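Local coordinates for HAD-superfamily hydrolase, subfamily IA, variant 1 (Ehrlichia chaffeensis, PDB 3KZX), which probably hydrolyses 2-phosphoglycolate to glycolate and phosphate, as a phosphatase of the HAD superfamily, at residues Q50-Q54 with M55-N59; D220-N223 with F224-L228. All blocks are in the same frame, centred on the assembly; numbering follows the deposited sequence.

The two contacts lie on opposite sides of the chain's centre, one in each lobe of this two-lobed HAD-family protein. Contact 1, where helix 45-54 ends and runs into the loop 55-59, belongs to the group of helices inserted after the first core strand, consistent with the cap of subfamily I HAD enzymes. Contact 2 is two turns of helix 218-229, close to the C terminus, beside the parallel sheet of the Rossmann-like core. Their centres are 42 Å apart and their nearest atoms about 27 Å, so neither touches the other. In HAD phosphatases the active site lies between core and cap; both contacts are structural packing within the separate lobes.

Contact 1. Residues Q50-Q54 with M55-N59; sequences QVLDQ and MGYKN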
ATOM      1  N   GLN A  50     -13.502  14.862  -8.374  1.00 15.23           N
ATOM      2  CA  GLN A  50     -14.592  14.292  -7.547  1.00 15.78           C
ATOM      3  C   GLN A  50     -14.356  14.574  -6.068  1.00 14.72           C
ATOM      4  O   GLN A  50     -15.272  14.940  -5.356  1.00 13.66           O
ATOM      5  CB  GLN A  50     -14.711  12.778  -7.747  1.00 16.53           C
ATOM      6  CG  GLN A  50     -15.300  12.363  -9.100  1.00 19.69           C
ATOM      7  CD  GLN A  50     -14.985  10.908  -9.481  1.00 23.86           C
ATOM      8  OE1 GLN A  50     -14.166  10.231  -8.837  1.00 27.73           O
ATOM      9  NE2 GLN A  50     -15.639  10.426 -10.541  1.00 24.60           N
ATOM     10  N   VAL A  51     -13.112  14.428  -5.609  1.00 12.92           N
ATOM     11  CA  VAL A  51     -12.793  14.730  -4.221  1.00 12.08           C
ATOM     12  C   VAL A  51     -13.047  16.197  -3.883  1.00 12.59           C
ATOM     13  O   VAL A  51     -13.687  16.508  -2.877  1.00 12.67           O
ATOM     14  CB  VAL A  51     -11.323  14.335  -3.894  1.00 11.68           C
ATOM     15  CG1 VAL A  51     -10.924  14.805  -2.515  1.00  9.81           C
ATOM     16  CG2 VAL A  51     -11.131  12.803  -4.030  1.00 10.69           C
ATOM     17  N   LEU A  52     -12.582  17.091  -4.753  1.00 12.78           N
ATOM     18  CA  LEU A  52     -12.728  18.525  -4.536  1.00 13.90           C
ATOM     19  C   LEU A  52     -14.190  18.898  -4.594  1.00 14.59           C
ATOM     20  O   LEU A  52     -14.660  19.674  -3.760  1.00 14.22           O
ATOM     21  CB  LEU A  52     -11.929  19.341  -5.566  1.00 13.17           C
ATOM     22  CG  LEU A  52     -10.407  19.256  -5.403  1.00 13.80           C
ATOM     23  CD1 LEU A  52      -9.697  19.763  -6.641  1.00 12.06           C
ATOM     24  CD2 LEU A  52      -9.946  20.005  -4.135  1.00 12.53           C
ATOM     25  N   ASP A  53     -14.889  18.322  -5.571  1.00 15.78           N
ATOM     26  CA  ASP A  53     -16.374  18.377  -5.645  1.00 16.95           C
ATOM     27  C   ASP A  53     -17.077  18.006  -4.326  1.00 17.54           C
ATOM     28  O   ASP A  53     -17.864  18.818  -3.794  1.00 17.87           O
ATOM     29  CB  ASP A  53     -16.888  17.440  -6.741  1.00 17.13           C
ATOM     30  CG  ASP A  53     -17.352  18.172  -7.950  1.00 19.54           C
ATOM     31  OD1 ASP A  53     -18.607  18.292  -8.110  1.00 19.89           O
ATOM     32  OD2 ASP A  53     -16.473  18.664  -8.705  1.00 23.07           O
ATOM     33  N   GLN A  54     -16.809  16.792  -3.830  1.00 17.89           N
ATOM     34  CA  GLN A  54     -17.338  16.304  -2.530  1.00 18.75           C
ATOM     35  C   GLN A  54     -17.030  17.316  -1.427  1.00 17.80           C
ATOM     36  O   GLN A  54     -17.866  17.572  -0.549  1.00 17.86           O
ATOM     37  CB  GLN A  54     -16.737  14.959  -2.097  1.00 19.75           C
ATOM     38  CG  GLN A  54     -16.946  13.724  -2.999  1.00 24.23           C
ATOM     39  CD  GLN A  54     -15.965  12.577  -2.668  1.00 28.65           C
ATOM     40  OE1 GLN A  54     -15.225  12.079  -3.534  1.00 30.81           O
ATOM     41  NE2 GLN A  54     -15.951  12.165  -1.398  1.00 33.39           N
ATOM     42  N   MET A  55     -15.843  17.913  -1.493  1.00 16.12           N
ATOM     43  CA  MET A  55     -15.373  18.846  -0.472  1.00 15.38           C
ATOM     44  C   MET A  55     -15.952  20.245  -0.669  1.00 15.76           C
ATOM     45  O   MET A  55     -15.642  21.156   0.097  1.00 15.16           O
ATOM     46  CB  MET A  55     -13.834  18.896  -0.460  1.00 15.40           C
ATOM     47  CG  MET A  55     -13.175  17.571  -0.077  1.00 14.11           C
ATOM     48  SD  MET A  55     -11.360  17.523   0.083  1.00 13.89           S
ATOM     49  CE  MET A  55     -11.050  18.486   1.580  1.00 12.59           C
ATOM     50  N   GLY A  56     -16.777  20.412  -1.706  1.00 16.29           N
ATOM     51  CA  GLY A  56     -17.491  21.675  -1.952  1.00 17.02           C
ATOM     52  C   GLY A  56     -16.776  22.612  -2.898  1.00 17.76           C
ATOM     53  O   GLY A  56     -17.362  23.586  -3.337  1.00 18.43           O
ATOM     54  N   TYR A  57     -15.512  22.346  -3.235  1.00 17.95           N
ATOM     55  CA  TYR A  57     -14.784  23.296  -4.057  1.00 18.62           C
ATOM     56  C   TYR A  57     -15.424  23.394  -5.451  1.00 19.77           C
ATOM     57  O   TYR A  57     -15.946  22.419  -6.000  1.00 20.72           O
ATOM     58  CB  TYR A  57     -13.300  22.951  -4.178  1.00 18.62           C
ATOM     59  CG  TYR A  57     -12.483  23.092  -2.897  1.00 18.14           C
ATOM     60  CD1 TYR A  57     -11.692  24.220  -2.655  1.00 18.26           C
ATOM     61  CD2 TYR A  57     -12.496  22.095  -1.936  1.00 18.47           C
ATOM     62  CE1 TYR A  57     -10.937  24.328  -1.486  1.00 18.44           C
ATOM     63  CE2 TYR A  57     -11.753  22.193  -0.778  1.00 18.33           C
ATOM     64  CZ  TYR A  57     -10.979  23.301  -0.553  1.00 19.23           C
ATOM     65  OH  TYR A  57     -10.251  23.357   0.615  1.00 20.81           O
ATOM     66  N   LYS A  58     -15.454  24.615  -5.961  1.00 20.08           N
ATOM     67  CA  LYS A  58     -15.533  24.893  -7.386  1.00 20.77           C
ATOM     68  C   LYS A  58     -14.585  26.066  -7.403  1.00 20.90           C
ATOM     69  O   LYS A  58     -14.083  26.421  -6.333  1.00 22.13           O
ATOM     70  CB  LYS A  58     -16.951  25.289  -7.811  1.00 21.07           C
ATOM     71  N   ASN A  59     -14.228  26.639  -8.537  1.00 20.97           N
ATOM     72  CA  ASN A  59     -14.272  26.056  -9.852  1.00 20.62           C
ATOM     73  C   ASN A  59     -12.786  25.829 -10.107  1.00 20.12           C
ATOM     74  O   ASN A  59     -12.091  26.710 -10.600  1.00 20.22           O
ATOM     75  CB  ASN A  59     -14.847  27.079 -10.849  1.00 20.93           C
TER
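G56 N donates to D53 O at 2.8 Å, reaching the oxygen from above the carbonyl plane, 63° out of it, instead of along a lone pair. One residue on, Y57 N bonds L52 O at 2.9 Å. These two bonds back into the last turn, together with the positive phi of G56 (94°), define a Schellman motif that ends helix 45-54. G56, without a CB, takes this positive phi without crowding the M55 carbonyl. Before the chain turns away, M55 N still makes a helical bond to V51 O at 2.9 Å.

Around this backbone the side chains pair along one face. M55 and V51 run side by side in the same direction, with M55 SD 3.8 Å from V51 CG1. M55 CG, set beside its own backbone N by a chi1 of -64°, comes within 3.0 Å of V51 O, and the bend at chi3 carries the methyl onward. Across the turn, L52 CD2 meets Y57 CD2 at 4.0 Å, the two side chains crossing at a slant. L52 O lies in the plane of the tyrosine ring, at its edge, 3.7 Å from Y57 CD2. Outside the turn, L88 of helix 82-95 packs on V51 and M55, L78 packs on L52 and Y57, and R81 NH1 donates a hydrogen bond to M55 O.

The carbonyls of V51, L52 and D53 are thus met by N-H groups of the exit loop, while the apolar side chains there join helix 45-54 to helices 70-78 and 82-95, in what is probably the cap.

Contact 2. Residues D220-N223 with F224-L228; sequences DIRN and FICQL
Four backbone bonds tie D220-N223 to F224-L228 in the i to i+4 pattern of an alpha-helix: F224 N to D220 O, I225 N to I221 O, C226 N to R222 O and Q227 N to N223 O. The C226 bond is 2.9 Å long and the straightest of the four, at 168° about its hydrogen.

Apolar contact is made by the isoleucines, which lie side by side and point the same way, I225 CD1 resting 3.9 Å from I221 CG2. The pair faces the core: L111 of helix 108-117 covers I221, L115 covers I225, and I183 of the central sheet also meets I221. F224 turns its ring toward F215, the two planes at about 45°.

Sulfur and guanidinium meet next to this face. CG of R222 lies anti to the backbone N (chi1 -175°), and the chain, extended to NE, runs past C226, whose SG is 4.2 Å from R222 CG and sits over one face of the guanidinium. R222 NE is hydrogen-bonded to T114 OG1, which anchors the group against helix 108-117.

The last kind is amide against carbonyl. Q227 CG, set beside its backbone N, brings the extended chain past N223 O, with Q227 CG and CD each 3.1 Å from that oxygen and NE2 3.6 Å away. The same oxygen already accepts the Q227 backbone N-H, and it meets the amide at its carbon.

Helix 218-229 is thus held to the core in two ways: its isoleucines pack against the sheet and helix 108-117, and the bond from R222 NE to T114 OG1 adds a polar tie to that same helix.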
ATOM      1  N   ASP A 220      16.183   1.137   2.639  1.00  8.06           N
ATOM      2  CA  ASP A 220      16.515   0.850   4.026  1.00  7.82           C
ATOM      3  C   ASP A 220      15.853  -0.434   4.518  1.00  7.26           C
ATOM      4  O   ASP A 220      16.487  -1.204   5.244  1.00  6.64           O
ATOM      5  CB  ASP A 220      16.150   2.025   4.953  1.00  7.08           C
ATOM      6  CG  ASP A 220      16.987   3.292   4.668  1.00  7.49           C
ATOM      7  OD1 ASP A 220      18.145   3.186   4.211  1.00  8.51           O
ATOM      8  OD2 ASP A 220      16.499   4.401   4.924  1.00 10.60           O
ATOM      9  N   ILE A 221      14.627  -0.701   4.061  1.00  6.47           N
ATOM     10  CA  ILE A 221      13.943  -1.926   4.459  1.00  6.37           C
ATOM     11  C   ILE A 221      14.659  -3.118   3.849  1.00  5.69           C
ATOM     12  O   ILE A 221      14.885  -4.124   4.530  1.00  6.23           O
ATOM     13  CB  ILE A 221      12.486  -1.952   4.031  1.00  5.37           C
ATOM     14  CG1 ILE A 221      11.688  -0.883   4.801  1.00  6.59           C
ATOM     15  CG2 ILE A 221      11.892  -3.379   4.211  1.00  5.26           C
ATOM     16  CD1 ILE A 221      10.227  -0.661   4.302  1.00  6.52           C
ATOM     17  N   ARG A 222      15.053  -3.000   2.571  1.00  6.78           N
ATOM     18  CA  ARG A 222      15.800  -4.070   1.904  1.00  6.28           C
ATOM     19  C   ARG A 222      17.131  -4.356   2.629  1.00  6.75           C
ATOM     20  O   ARG A 222      17.471  -5.515   2.859  1.00  7.55           O
ATOM     21  CB  ARG A 222      16.041  -3.751   0.444  1.00  6.04           C
ATOM     22  CG  ARG A 222      16.718  -4.898  -0.338  1.00 10.04           C
ATOM     23  CD  ARG A 222      17.040  -4.422  -1.735  1.00 16.10           C
ATOM     24  NE  ARG A 222      17.966  -5.288  -2.459  1.00 22.72           N
ATOM     25  CZ  ARG A 222      19.294  -5.269  -2.339  1.00 26.20           C
ATOM     26  NH1 ARG A 222      19.913  -4.421  -1.519  1.00 28.83           N
ATOM     27  NH2 ARG A 222      20.015  -6.111  -3.051  1.00 25.85           N
ATOM     28  N   ASN A 223      17.888  -3.315   2.947  1.00  7.31           N
ATOM     29  CA  ASN A 223      19.121  -3.497   3.725  1.00  7.54           C
ATOM     30  C   ASN A 223      18.881  -4.205   5.063  1.00  7.18           C
ATOM     31  O   ASN A 223      19.649  -5.105   5.435  1.00  8.32           O
ATOM     32  CB  ASN A 223      19.850  -2.174   3.942  1.00  7.36           C
ATOM     33  CG  ASN A 223      20.474  -1.642   2.673  1.00  9.68           C
ATOM     34  OD1 ASN A 223      20.651  -0.420   2.501  1.00 17.55           O
ATOM     35  ND2 ASN A 223      20.795  -2.538   1.771  1.00  8.57           N
ATOM     36  N   PHE A 224      17.823  -3.816   5.759  1.00  6.66           N
ATOM     37  CA  PHE A 224      17.459  -4.410   7.038  1.00  6.09           C
ATOM     38  C   PHE A 224      17.143  -5.889   6.891  1.00  5.87           C
ATOM     39  O   PHE A 224      17.664  -6.727   7.631  1.00  6.39           O
ATOM     40  CB  PHE A 224      16.263  -3.665   7.606  1.00  6.34           C
ATOM     41  CG  PHE A 224      15.767  -4.186   8.924  1.00  5.00           C
ATOM     42  CD1 PHE A 224      16.518  -4.017  10.074  1.00  9.46           C
ATOM     43  CD2 PHE A 224      14.520  -4.760   9.018  1.00  9.08           C
ATOM     44  CE1 PHE A 224      16.048  -4.440  11.309  1.00 10.22           C
ATOM     45  CE2 PHE A 224      14.013  -5.182  10.247  1.00 10.32           C
ATOM     46  CZ  PHE A 224      14.790  -5.049  11.391  1.00  9.20           C
ATOM     47  N   ILE A 225      16.360  -6.244   5.885  1.00  6.67           N
ATOM     48  CA  ILE A 225      16.001  -7.653   5.705  1.00  6.63           C
ATOM     49  C   ILE A 225      17.218  -8.476   5.236  1.00  7.45           C
ATOM     50  O   ILE A 225      17.458  -9.598   5.719  1.00  6.43           O
ATOM     51  CB  ILE A 225      14.793  -7.819   4.764  1.00  7.44           C
ATOM     52  CG1 ILE A 225      13.556  -7.181   5.423  1.00  6.23           C
ATOM     53  CG2 ILE A 225      14.601  -9.339   4.476  1.00  7.16           C
ATOM     54  CD1 ILE A 225      12.284  -7.224   4.609  1.00  5.89           C
ATOM     55  N   CYS A 226      18.024  -7.913   4.344  1.00  8.15           N
ATOM     56  CA  CYS A 226      19.261  -8.591   3.952  1.00  8.55           C
ATOM     57  C   CYS A 226      20.182  -8.817   5.146  1.00  8.72           C
ATOM     58  O   CYS A 226      20.840  -9.852   5.254  1.00  7.63           O
ATOM     59  CB  CYS A 226      20.022  -7.797   2.881  1.00  9.87           C
ATOM     60  SG  CYS A 226      19.190  -7.825   1.281  1.00 14.77           S
ATOM     61  N   GLN A 227      20.244  -7.841   6.038  1.00  8.54           N
ATOM     62  CA  GLN A 227      21.079  -7.975   7.223  1.00  8.88           C
ATOM     63  C   GLN A 227      20.553  -9.110   8.118  1.00  8.66           C
ATOM     64  O   GLN A 227      21.349  -9.874   8.653  1.00  8.29           O
ATOM     65  CB  GLN A 227      21.202  -6.628   7.965  1.00  8.33           C
ATOM     66  CG  GLN A 227      22.093  -5.650   7.248  1.00 10.62           C
ATOM     67  CD  GLN A 227      21.787  -4.194   7.531  1.00 10.60           C
ATOM     68  OE1 GLN A 227      22.288  -3.329   6.824  1.00 14.18           O
ATOM     69  NE2 GLN A 227      20.992  -3.913   8.564  1.00 12.00           N
ATOM     70  N   LEU A 228      19.226  -9.259   8.216  1.00  8.66           N
ATOM     71  CA  LEU A 228      18.623 -10.356   8.964  1.00  8.95           C
ATOM     72  C   LEU A 228      18.877 -11.714   8.316  1.00  9.68           C
ATOM     73  O   LEU A 228      19.053 -12.696   9.021  1.00  9.27           O
ATOM     74  CB  LEU A 228      17.103 -10.181   9.127  1.00  9.35           C
ATOM     75  CG  LEU A 228      16.606  -9.093  10.086  1.00  9.32           C
ATOM     76  CD1 LEU A 228      15.100  -8.873   9.902  1.00  8.46           C
ATOM     77  CD2 LEU A 228      16.950  -9.484  11.519  1.00  8.08           C
TER